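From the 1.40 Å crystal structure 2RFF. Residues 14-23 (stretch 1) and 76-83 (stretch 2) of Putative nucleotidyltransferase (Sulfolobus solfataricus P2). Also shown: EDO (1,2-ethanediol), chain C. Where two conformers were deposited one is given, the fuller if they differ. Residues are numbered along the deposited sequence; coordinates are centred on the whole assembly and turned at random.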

# COMPACT_ATOMS: atom_id res chain seq x y z
N ARG A 14 13.19 4.07 -2.12
CA ARG A 14 12.59 5.29 -1.65
C ARG A 14 11.05 5.20 -1.53
O ARG A 14 10.46 5.63 -0.53
CB ARG A 14 12.98 6.43 -2.60
CG ARG A 14 12.47 7.76 -2.28
CD ARG A 14 13.09 8.82 -3.16
NE ARG A 14 12.77 8.63 -4.58
CZ ARG A 14 13.61 8.27 -5.59
NH1 ARG A 14 14.91 8.02 -5.42
NH2 ARG A 14 13.11 8.16 -6.81
N MSE A 15 10.42 4.55 -2.50
CA MSE A 15 8.94 4.46 -2.53
C MSE A 15 8.41 3.49 -1.47
O MSE A 15 7.39 3.75 -0.86
CB MSE A 15 8.42 4.12 -3.92
CG MSE A 15 8.59 5.22 -4.95
SE MSE A 15 7.05 6.29 -5.33
CE MSE A 15 6.83 7.22 -3.69
N LEU A 16 9.15 2.43 -1.23
CA LEU A 16 8.78 1.46 -0.19
C LEU A 16 8.94 2.12 1.19
O LEU A 16 8.12 1.91 2.08
CB LEU A 16 9.58 0.16 -0.30
CG LEU A 16 9.22 -0.73 -1.48
CD1 LEU A 16 10.27 -1.83 -1.73
CD2 LEU A 16 7.80 -1.39 -1.38
N LYS A 17 9.99 2.94 1.36
CA LYS A 17 10.18 3.63 2.62
C LYS A 17 9.07 4.68 2.87
O LYS A 17 8.61 4.81 4.00
CB LYS A 17 11.60 4.16 2.72
CG LYS A 17 12.64 3.03 2.87
CD LYS A 17 14.09 3.56 2.88
CE LYS A 17 15.17 2.48 3.01
NZ LYS A 17 16.55 3.12 2.87
N LEU A 18 8.62 5.40 1.83
CA LEU A 18 7.50 6.31 1.96
C LEU A 18 6.22 5.55 2.32
O LEU A 18 5.50 6.00 3.21
CB LEU A 18 7.28 7.10 0.69
CG LEU A 18 6.05 8.02 0.64
CD1 LEU A 18 6.02 9.02 1.79
CD2 LEU A 18 5.96 8.66 -0.72
N ALA A 19 5.93 4.41 1.65
CA ALA A 19 4.77 3.57 1.94
C ALA A 19 4.83 3.11 3.41
O ALA A 19 3.80 3.13 4.09
CB ALA A 19 4.70 2.42 1.02
N LYS A 20 6.02 2.73 3.89
CA LYS A 20 6.20 2.33 5.30
C LYS A 20 5.77 3.45 6.25
O LYS A 20 5.03 3.20 7.19
CB LYS A 20 7.63 1.89 5.63
CG LYS A 20 7.93 1.66 7.14
CD LYS A 20 9.33 1.16 7.40
CE LYS A 20 9.68 1.12 8.89
NZ LYS A 20 8.86 0.17 9.71
N GLU A 21 6.25 4.68 6.01
CA GLU A 21 5.89 5.83 6.84
C GLU A 21 4.38 6.05 6.86
O GLU A 21 3.78 6.25 7.92
CB GLU A 21 6.53 7.11 6.33
CG GLU A 21 8.01 7.23 6.43
CD GLU A 21 8.52 8.59 5.87
OE1 GLU A 21 7.81 9.64 5.96
OE2 GLU A 21 9.65 8.62 5.35
N ILE A 22 3.75 5.99 5.69
CA ILE A 22 2.31 6.18 5.59
C ILE A 22 1.59 5.09 6.37
O ILE A 22 0.66 5.40 7.13
CB ILE A 22 1.83 6.21 4.10
CG1 ILE A 22 2.38 7.48 3.40
CG2 ILE A 22 0.29 6.16 3.98
CD1 ILE A 22 2.21 7.51 1.88
N VAL A 23 2.02 3.83 6.18
CA VAL A 23 1.36 2.67 6.87
C VAL A 23 1.53 2.77 8.39
O VAL A 23 0.61 2.47 9.13
CB VAL A 23 1.86 1.32 6.32
CG1 VAL A 23 1.34 0.18 7.20
CG2 VAL A 23 1.43 1.20 4.82
N ARG A 76 -5.86 12.06 4.46
CA ARG A 76 -4.87 12.98 5.06
C ARG A 76 -3.46 12.44 5.30
O ARG A 76 -2.54 13.22 5.52
CB ARG A 76 -5.37 13.64 6.35
CG ARG A 76 -5.48 12.79 7.57
CD ARG A 76 -5.73 13.72 8.73
NE ARG A 76 -6.26 12.98 9.87
CZ ARG A 76 -5.55 12.32 10.77
NH1 ARG A 76 -4.23 12.23 10.70
NH2 ARG A 76 -6.20 11.72 11.76
N PHE A 77 -3.31 11.13 5.27
CA PHE A 77 -2.02 10.48 5.42
C PHE A 77 -1.27 10.34 4.11
O PHE A 77 -0.09 10.02 4.13
CB PHE A 77 -2.21 9.07 6.00
CG PHE A 77 -2.89 9.05 7.34
CD1 PHE A 77 -2.17 9.15 8.52
CD2 PHE A 77 -4.26 8.84 7.42
CE1 PHE A 77 -2.83 9.10 9.77
CE2 PHE A 77 -4.92 8.80 8.64
CZ PHE A 77 -4.19 8.92 9.83
N ILE A 78 -1.94 10.55 2.98
CA ILE A 78 -1.35 10.31 1.68
C ILE A 78 -0.54 11.52 1.25
O ILE A 78 -1.02 12.67 1.36
CB ILE A 78 -2.42 9.97 0.61
CG1 ILE A 78 -3.27 8.77 1.01
CG2 ILE A 78 -1.80 9.71 -0.80
CD1 ILE A 78 -2.49 7.45 1.31
N ARG A 79 0.69 11.27 0.81
CA ARG A 79 1.59 12.31 0.27
C ARG A 79 2.59 11.64 -0.66
O ARG A 79 2.70 10.42 -0.67
CB ARG A 79 2.33 13.13 1.32
CG ARG A 79 3.35 12.39 2.14
CD ARG A 79 2.74 11.55 3.20
NE ARG A 79 3.78 11.19 4.15
CZ ARG A 79 3.58 10.63 5.33
NH1 ARG A 79 2.36 10.29 5.73
NH2 ARG A 79 4.64 10.38 6.10
N GLY A 80 3.26 12.44 -1.47
CA GLY A 80 4.21 11.93 -2.45
C GLY A 80 3.50 11.32 -3.65
O GLY A 80 2.31 11.46 -3.80
N ASN A 81 4.25 10.57 -4.45
CA ASN A 81 3.78 10.01 -5.69
C ASN A 81 3.14 8.65 -5.37
O ASN A 81 3.72 7.59 -5.64
CB ASN A 81 4.99 9.87 -6.61
CG ASN A 81 4.63 9.54 -7.99
OD1 ASN A 81 3.54 9.90 -8.43
ND2 ASN A 81 5.54 8.88 -8.72
N VAL A 82 1.96 8.73 -4.74
CA VAL A 82 1.26 7.59 -4.16
C VAL A 82 -0.20 7.59 -4.58
O VAL A 82 -0.86 8.61 -4.62
CB VAL A 82 1.31 7.68 -2.57
CG1 VAL A 82 0.40 6.60 -1.92
CG2 VAL A 82 2.73 7.50 -2.07
N ASP A 83 -0.73 6.43 -4.91
CA ASP A 83 -2.18 6.26 -5.11
C ASP A 83 -2.59 5.10 -4.25
O ASP A 83 -1.74 4.36 -3.76
CB ASP A 83 -2.57 6.11 -6.58
CG ASP A 83 -4.05 6.44 -6.85
OD1 ASP A 83 -4.79 6.81 -5.93
OD2 ASP A 83 -4.47 6.41 -8.02
C1 EDO C . -9.11 6.31 -4.76
O1 EDO C . -10.48 6.64 -5.04
C2 EDO C . -8.24 7.50 -4.35
O2 EDO C . -7.88 8.37 -5.44
O HOH W 1 6.69 12.00 3.90

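Residues 14-23 form part of a helix that extends beyond the segment at both ends, held by regular i to i+4 backbone hydrogen bonds. Residues 76-83 run past it as an irregular segment that enters a strand at V82. M15, L18 and I22, spaced three and four residues apart, line the contact. The CA of I22 lies 6.1 Å from the CA of F77, whereas the CA of M15 lies 8.2 Å from the CA of N81. No backbone hydrogen bond joins the stretches; side chains do the work, and 412 Å² is buried in total.

I22 covers the most surface. Although its CA-to-CB bond points sideways, the end of its side chain reaches the second stretch: I22 CD1 lies 4.0 Å from V82 CG2, I22 CG2 lies 4.1 Å from I78 CD1, and I22 CG1 sits 3.6 Å from F77 O.

The same isoleucine lies over one face of the R79 guanidinium, with I22 CG1 3.7 Å from R79 NH1. This leaves the polar edge of the group free to bond in its plane. There, R79 NH2 donates a hydrogen bond to E21 OE1 at 3.3 Å, part of a salt bridge whose length and 136° angle suggest modest strength. Water 1 supplements it, accepting from R79 NE at 3.0 Å and donating weakly to E21 OE1 at 3.3 Å. Within its own stretch, R79 NH1 bonds to F77 O at 2.9 Å, bracing the arginine against the loop.

L18 points toward the loop, its CD2 3.7 Å from V82 CG2 and 4.1 Å from G80 CA. An ideal CB on G80 would fall 2.6 Å from L18 CD2, a clash; the positive phi of 76° independently favours glycine. Beyond it, selenomethionine M15 places SE 3.6 Å from N81 O.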